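Putative NADH Oxidase (Clostridium acetobutylicum, PDB 3E10) probably acts as an FMN-dependent oxidoreductase of the nitroreductase family and binds flavin mononucleotide. Local coordinates at the interface of chains A and B. Sequence-based numbering; all coordinates share one arbitrary frame. Chains: chain A/B, Putative NADH Oxidase.

Contact 1: the interface of chains A and B. Residues chain A 41-44, 82; chain B 161-162.
B:Arg162 of one subunit pushes its guanidinium against the backbone of A:Gln41 and A:Trp43 in the other. The terminal nitrogen NH1 carries the grip. NH1 of B:Arg162 donates to the carbonyl oxygen O of A:Gln41 at 2.7 Å, almost straight at the hydrogen (176°). NH1 of B:Arg162 also donates to O of A:Trp43, 2.8 Å away. Both oxygens lie in the guanidinium plane, so the two bonds fix its rotation. Each carbonyl meets NH1 at a bend, with the donor tilted from its plane. The bend at chi2 (-53°) brings CD of B:Arg162 up to the end of the A:Trp43 carbonyl, 3.3 Å from its O. One face of the B:Arg162 guanidinium is covered by the lysine methylene CE of A:Lys82, centred 3.8 Å above the plane. The ammonium NZ of A:Lys82 also lies near NH2; the like charges may repel. Nearer the backbone of B:Arg162, the A:Glu44 side chain crosses the arginine at about a right angle. The carboxylate carbon CD of A:Glu44 touches CD of B:Arg162 at 3.6 Å, but no salt bridge forms. The opposite charge may still help to hold the arginine electrostatically. The periphery is looser and relies on water. Water 1 links NH2 of B:Arg162 to O of A:Gln41. Water 2 lies 2.7 Å from the carboxylate oxygen OE2 of A:Glu44 and 2.9 Å from the carbonyl O of B:Lys161.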
ATOM      1  N   GLN A  41      -8.756  -1.973 -10.469  1.00  7.72           N
ATOM      2  CA  GLN A  41      -7.958  -3.203 -10.492  1.00  7.67           C
ATOM      3  C   GLN A  41      -7.004  -3.247 -11.701  1.00  8.18           C
ATOM      4  O   GLN A  41      -7.155  -4.106 -12.573  1.00  7.92           O
ATOM      5  CB  GLN A  41      -8.861  -4.427 -10.494  1.00  8.09           C
ATOM      6  CG  GLN A  41      -9.786  -4.540  -9.294  1.00 10.48           C
ATOM      7  CD  GLN A  41     -10.885  -5.552  -9.539  1.00  9.44           C
ATOM      8  OE1 GLN A  41     -12.080  -5.196  -9.564  1.00 15.42           O
ATOM      9  NE2 GLN A  41     -10.517  -6.779  -9.814  1.00 10.20           N
ATOM     10  N   PRO A  42      -6.036  -2.323 -11.735  1.00  6.89           N
ATOM     11  CA  PRO A  42      -5.271  -2.116 -12.990  1.00  7.16           C
ATOM     12  C   PRO A  42      -4.047  -3.026 -13.171  1.00  6.57           C
ATOM     13  O   PRO A  42      -3.294  -2.857 -14.134  1.00  7.15           O
ATOM     14  CB  PRO A  42      -4.844  -0.668 -12.865  1.00  8.72           C
ATOM     15  CG  PRO A  42      -4.537  -0.549 -11.344  1.00  8.68           C
ATOM     16  CD  PRO A  42      -5.656  -1.352 -10.683  1.00  9.34           C
ATOM     17  N   TRP A  43      -3.875  -3.991 -12.258  1.00  6.75           N
ATOM     18  CA  TRP A  43      -2.653  -4.764 -12.135  1.00  6.32           C
ATOM     19  C   TRP A  43      -2.503  -5.955 -13.098  1.00  7.75           C
ATOM     20  O   TRP A  43      -3.448  -6.669 -13.424  1.00  8.23           O
ATOM     21  CB  TRP A  43      -2.531  -5.255 -10.685  1.00  6.98           C
ATOM     22  CG  TRP A  43      -3.834  -5.679 -10.051  1.00 10.31           C
ATOM     23  CD1 TRP A  43      -4.634  -6.712 -10.411  1.00 10.26           C
ATOM     24  CD2 TRP A  43      -4.476  -5.019  -8.981  1.00  9.12           C
ATOM     25  NE1 TRP A  43      -5.770  -6.735  -9.632  1.00  9.93           N
ATOM     26  CE2 TRP A  43      -5.681  -5.705  -8.719  1.00  8.77           C
ATOM     27  CE3 TRP A  43      -4.147  -3.911  -8.206  1.00  5.67           C
ATOM     28  CZ2 TRP A  43      -6.544  -5.316  -7.690  1.00  9.47           C
ATOM     29  CZ3 TRP A  43      -4.994  -3.525  -7.201  1.00  8.83           C
ATOM     30  CH2 TRP A  43      -6.185  -4.223  -6.953  1.00  8.78           C
ATOM     31  N   GLU A  44      -1.252  -6.140 -13.511  1.00  6.33           N
ATOM     32  CA  GLU A  44      -0.789  -7.325 -14.224  1.00  7.93           C
ATOM     33  C   GLU A  44       0.514  -7.719 -13.524  1.00  7.42           C
ATOM     34  O   GLU A  44       1.245  -6.876 -12.997  1.00  8.34           O
ATOM     35  CB  GLU A  44      -0.497  -7.005 -15.697  1.00  8.99           C
ATOM     36  CG  GLU A  44      -1.731  -6.526 -16.503  1.00 10.39           C
ATOM     37  CD  GLU A  44      -2.618  -7.638 -16.921  1.00 13.54           C
ATOM     38  OE1 GLU A  44      -2.247  -8.807 -16.724  1.00 14.84           O
ATOM     39  OE2 GLU A  44      -3.700  -7.370 -17.509  1.00 17.56           O
ATOM     40  N   LYS A  82      -6.831   0.016 -18.509  1.00  6.98           N
ATOM     41  CA  LYS A  82      -7.743  -0.335 -17.437  1.00  7.95           C
ATOM     42  C   LYS A  82      -8.013   0.820 -16.497  1.00  8.84           C
ATOM     43  O   LYS A  82      -8.887   0.713 -15.653  1.00 10.25           O
ATOM     44  CB  LYS A  82      -7.261  -1.518 -16.618  1.00  9.15           C
ATOM     45  CG  LYS A  82      -7.133  -2.777 -17.425  1.00  9.18           C
ATOM     46  CD  LYS A  82      -6.632  -3.940 -16.603  1.00 13.00           C
ATOM     47  CE  LYS A  82      -6.341  -5.158 -17.474  1.00 19.66           C
ATOM     48  NZ  LYS A  82      -7.572  -5.585 -18.158  1.00 20.89           N
TER
ATOM     49  N   LYS B 161      -5.924 -14.459 -15.302  1.00 11.36           N
ATOM     50  CA  LYS B 161      -5.466 -13.857 -16.559  0.50 11.90           C
ATOM     51  C   LYS B 161      -4.481 -12.736 -16.313  1.00 10.90           C
ATOM     52  O   LYS B 161      -3.798 -12.275 -17.238  1.00 11.85           O
ATOM     53  CB  LYS B 161      -6.631 -13.302 -17.385  0.50 13.73           C
ATOM     54  CG  LYS B 161      -7.581 -14.368 -17.884  0.50 15.93           C
ATOM     55  CD  LYS B 161      -8.537 -13.842 -18.958  0.50 17.13           C
ATOM     56  CE  LYS B 161      -9.322 -12.612 -18.496  0.50 19.41           C
ATOM     57  NZ  LYS B 161     -10.033 -12.816 -17.180  0.50 21.22           N
ATOM     58  N   ARG B 162      -4.403 -12.280 -15.060  1.00  8.83           N
ATOM     59  CA  ARG B 162      -3.447 -11.210 -14.716  1.00  8.16           C
ATOM     60  C   ARG B 162      -2.051 -11.769 -14.445  1.00  8.89           C
ATOM     61  O   ARG B 162      -1.124 -11.016 -14.167  1.00  9.59           O
ATOM     62  CB  ARG B 162      -3.917 -10.400 -13.513  1.00  8.45           C
ATOM     63  CG  ARG B 162      -5.265  -9.752 -13.690  1.00  9.99           C
ATOM     64  CD  ARG B 162      -5.399  -8.898 -14.946  1.00 12.13           C
ATOM     65  NE  ARG B 162      -6.751  -8.314 -14.979  1.00 14.30           N
ATOM     66  CZ  ARG B 162      -7.104  -7.175 -14.382  1.00 13.03           C
ATOM     67  NH1 ARG B 162      -6.218  -6.397 -13.765  1.00 10.96           N
ATOM     68  NH2 ARG B 162      -8.373  -6.790 -14.429  1.00 16.04           N
TER
HETATM   69  O   HOH W   1      -9.767  -4.317 -14.110  1.00 13.21           O
HETATM   70  O   HOH W   2      -4.409  -9.769 -18.566  1.00 26.42           O

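Contact 2: the interface of chains A and B. Residues chain A 25, 28, 32, 44-45, 47; chain B 158-159, 162-163.
A:Leu28 and A:Met32 on helix 21-32 meet B:Ile163, which starts the short strand 163-165 of the other subunit. The residue at A:Met32 is selenomethionine. The isoleucine can be followed outward from CB. There its two branches part. CG2 of B:Ile163 lies anti to the backbone N and runs beside A:Val47, whose methyl CG2 is 4.0 Å from it; the two side chains point the same way. CG1 takes the other branch, beside the backbone N (chi1 -58°). It touches CD1 of A:Leu28 and, at about a right angle to that contact, CE of A:Met32. The tip, CD1 of B:Ile163, then reaches CD1 of A:Leu28 at 3.6 Å, and the two chains meet at an oblique angle.

A:Met32 closes the next part of the patch. Its chain bends at chi3 (-125°). CE of A:Met32 lies off the rim of the B:Phe158 ring on its CD1–CE1 side, 3.8 Å from CE1, the two side chains crossing at a slant. The selenium SE of A:Met32 lies by the backbone of B:Asp159 and is 3.9 Å from CB of B:Arg162. On the chain B side, the carboxylate oxygen OD2 of B:Asp159 makes a long salt bridge to NE of B:Arg162 (3.5 Å), which may help position that arginine.

The backbones also join. N of A:Phe45 donates to the carbonyl O of B:Arg162 at 2.9 Å. The ring atom CD1 of A:Phe45 lies close to the same oxygen. A:Phe45 and B:Ile163 form a parallel beta bridge. The patch thus adds the C-terminal strand of one subunit to strand 43-48 of the other and seals it with apolar side chains, which probably stabilises the dimer.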
ATOM      1  N   GLU A  25       0.698 -18.639  -5.556  1.00  8.92           N
ATOM      2  CA  GLU A  25      -0.707 -18.319  -5.800  1.00  8.39           C
ATOM      3  C   GLU A  25      -1.265 -17.452  -4.682  1.00  8.37           C
ATOM      4  O   GLU A  25      -1.973 -16.489  -4.947  1.00  8.43           O
ATOM      5  CB  GLU A  25      -1.530 -19.583  -6.023  1.00  8.79           C
ATOM      6  CG  GLU A  25      -2.989 -19.283  -6.280  1.00 11.27           C
ATOM      7  CD  GLU A  25      -3.807 -20.456  -6.727  1.00 17.73           C
ATOM      8  OE1 GLU A  25      -3.368 -21.196  -7.641  1.00 23.46           O
ATOM      9  OE2 GLU A  25      -4.925 -20.587  -6.211  1.00 15.88           O
ATOM     10  N   LEU A  28      -0.240 -13.825  -5.048  1.00  6.27           N
ATOM     11  CA  LEU A  28      -0.939 -13.158  -6.141  1.00  5.67           C
ATOM     12  C   LEU A  28      -2.404 -12.898  -5.764  1.00  5.39           C
ATOM     13  O   LEU A  28      -2.951 -11.844  -6.096  1.00  7.17           O
ATOM     14  CB  LEU A  28      -0.812 -13.960  -7.430  1.00  6.68           C
ATOM     15  CG  LEU A  28       0.596 -14.029  -8.013  1.00  8.85           C
ATOM     16  CD1 LEU A  28       0.738 -15.241  -8.945  1.00 13.21           C
ATOM     17  CD2 LEU A  28       0.904 -12.686  -8.668  1.00 14.93           C
HETATM   18  N   MSE A  32      -4.282  -9.122  -5.443  1.00  6.23           N
HETATM   19  CA  MSE A  32      -5.505  -8.799  -6.167  1.00  5.47           C
HETATM   20  C   MSE A  32      -6.689  -8.498  -5.254  1.00  5.57           C
HETATM   21  O   MSE A  32      -7.724  -8.063  -5.744  1.00  8.35           O
HETATM   22  CB  MSE A  32      -5.823  -9.859  -7.215  1.00  7.40           C
HETATM   23  CG  MSE A  32      -4.751  -9.900  -8.243  1.00  7.04           C
HETATM   24 SE   MSE A  32      -5.237 -10.923  -9.850  0.75  6.25          SE
HETATM   25  CE  MSE A  32      -3.745 -12.100  -9.818  1.00  9.95           C
ATOM     26  N   GLU A  44      -1.252  -6.140 -13.511  1.00  6.33           N
ATOM     27  CA  GLU A  44      -0.789  -7.325 -14.224  1.00  7.93           C
ATOM     28  C   GLU A  44       0.514  -7.719 -13.524  1.00  7.42           C
ATOM     29  O   GLU A  44       1.245  -6.876 -12.997  1.00  8.34           O
ATOM     30  CB  GLU A  44      -0.497  -7.005 -15.697  1.00  8.99           C
ATOM     31  CG  GLU A  44      -1.731  -6.526 -16.503  1.00 10.39           C
ATOM     32  CD  GLU A  44      -2.618  -7.638 -16.921  1.00 13.54           C
ATOM     33  OE1 GLU A  44      -2.247  -8.807 -16.724  1.00 14.84           O
ATOM     34  OE2 GLU A  44      -3.700  -7.370 -17.509  1.00 17.56           O
ATOM     35  N   PHE A  45       0.816  -9.013 -13.537  1.00  6.85           N
ATOM     36  CA  PHE A  45       1.985  -9.527 -12.824  1.00  6.84           C
ATOM     37  C   PHE A  45       2.791 -10.468 -13.708  1.00  7.49           C
ATOM     38  O   PHE A  45       2.215 -11.346 -14.316  1.00  9.65           O
ATOM     39  CB  PHE A  45       1.546 -10.342 -11.588  1.00  7.95           C
ATOM     40  CG  PHE A  45       0.602  -9.602 -10.692  1.00  6.71           C
ATOM     41  CD1 PHE A  45      -0.770  -9.698 -10.902  1.00  7.92           C
ATOM     42  CD2 PHE A  45       1.054  -8.822  -9.655  1.00  7.27           C
ATOM     43  CE1 PHE A  45      -1.671  -8.994 -10.113  1.00  7.31           C
ATOM     44  CE2 PHE A  45       0.157  -8.115  -8.859  1.00  8.65           C
ATOM     45  CZ  PHE A  45      -1.184  -8.186  -9.084  1.00  6.96           C
ATOM     46  N   VAL A  47       5.506 -13.375 -13.213  1.00  6.43           N
ATOM     47  CA  VAL A  47       6.043 -14.270 -12.209  1.00  6.50           C
ATOM     48  C   VAL A  47       7.249 -14.971 -12.809  1.00  7.35           C
ATOM     49  O   VAL A  47       7.102 -15.704 -13.774  1.00  9.96           O
ATOM     50  CB  VAL A  47       5.007 -15.278 -11.741  1.00  8.90           C
ATOM     51  CG1 VAL A  47       5.636 -16.240 -10.750  1.00 12.18           C
ATOM     52  CG2 VAL A  47       3.850 -14.536 -11.121  1.00 11.02           C
TER
ATOM     53  N   PHE B 158      -9.722 -12.422  -7.420  1.00  9.73           N
ATOM     54  CA  PHE B 158      -8.660 -13.100  -8.155  1.00  9.22           C
ATOM     55  C   PHE B 158      -9.018 -13.240  -9.637  1.00  9.68           C
ATOM     56  O   PHE B 158     -10.139 -13.625  -9.991  1.00 11.54           O
ATOM     57  CB  PHE B 158      -8.424 -14.489  -7.576  1.00  9.66           C
ATOM     58  CG  PHE B 158      -7.252 -15.236  -8.200  1.00 10.65           C
ATOM     59  CD1 PHE B 158      -5.932 -14.781  -8.050  1.00  9.41           C
ATOM     60  CD2 PHE B 158      -7.467 -16.429  -8.887  1.00 12.00           C
ATOM     61  CE1 PHE B 158      -4.867 -15.508  -8.590  1.00 12.14           C
ATOM     62  CE2 PHE B 158      -6.392 -17.155  -9.433  1.00 13.11           C
ATOM     63  CZ  PHE B 158      -5.114 -16.704  -9.286  1.00 13.83           C
ATOM     64  N   ASP B 159      -8.036 -12.998 -10.498  1.00  9.63           N
ATOM     65  CA  ASP B 159      -8.176 -13.215 -11.926  1.00 11.09           C
ATOM     66  C   ASP B 159      -6.858 -13.784 -12.457  1.00 10.89           C
ATOM     67  O   ASP B 159      -5.899 -13.067 -12.605  1.00 10.27           O
ATOM     68  CB  ASP B 159      -8.496 -11.903 -12.608  1.00 13.09           C
ATOM     69  CG  ASP B 159      -8.691 -12.049 -14.112  1.00 14.12           C
ATOM     70  OD1 ASP B 159      -8.518 -13.180 -14.675  1.00 15.99           O
ATOM     71  OD2 ASP B 159      -9.040 -10.994 -14.714  1.00 22.46           O
ATOM     72  N   ARG B 162      -4.403 -12.280 -15.060  1.00  8.83           N
ATOM     73  CA  ARG B 162      -3.447 -11.210 -14.716  1.00  8.16           C
ATOM     74  C   ARG B 162      -2.051 -11.769 -14.445  1.00  8.89           C
ATOM     75  O   ARG B 162      -1.124 -11.016 -14.167  1.00  9.59           O
ATOM     76  CB  ARG B 162      -3.917 -10.400 -13.513  1.00  8.45           C
ATOM     77  CG  ARG B 162      -5.265  -9.752 -13.690  1.00  9.99           C
ATOM     78  CD  ARG B 162      -5.399  -8.898 -14.946  1.00 12.13           C
ATOM     79  NE  ARG B 162      -6.751  -8.314 -14.979  1.00 14.30           N
ATOM     80  CZ  ARG B 162      -7.104  -7.175 -14.382  1.00 13.03           C
ATOM     81  NH1 ARG B 162      -6.218  -6.397 -13.765  1.00 10.96           N
ATOM     82  NH2 ARG B 162      -8.373  -6.790 -14.429  1.00 16.04           N
ATOM     83  N   ILE B 163      -1.910 -13.102 -14.483  1.00  9.92           N
ATOM     84  CA  ILE B 163      -0.637 -13.755 -14.150  1.00  9.01           C
ATOM     85  C   ILE B 163       0.071 -14.192 -15.429  1.00  8.97           C
ATOM     86  O   ILE B 163      -0.481 -14.966 -16.213  1.00 11.24           O
ATOM     87  CB  ILE B 163      -0.831 -14.985 -13.235  1.00  9.73           C
ATOM     88  CG1 ILE B 163      -1.550 -14.623 -11.922  1.00 11.49           C
ATOM     89  CG2 ILE B 163       0.525 -15.699 -12.929  1.00 12.05           C
ATOM     90  CD1 ILE B 163      -2.050 -15.841 -11.082  1.00 12.18           C
TER

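Contact 1 and contact 2 are neighbours, with the centres of their C-alpha atoms about 8 Å apart. They share A:Glu44 and B:Arg162. Strand 43-48 of chain A and the 3-10 helix 160-162 of chain B run through both. Contact 1 is the polar end and contact 2 the mainly apolar end, so the same C-terminal segment is fixed by its charged side chain and by its strand. The interface is two-fold symmetric, and each contact recurs with the chains exchanged. Such an exchange of C-terminal segments fits the intertwined dimers typical of nitroreductases.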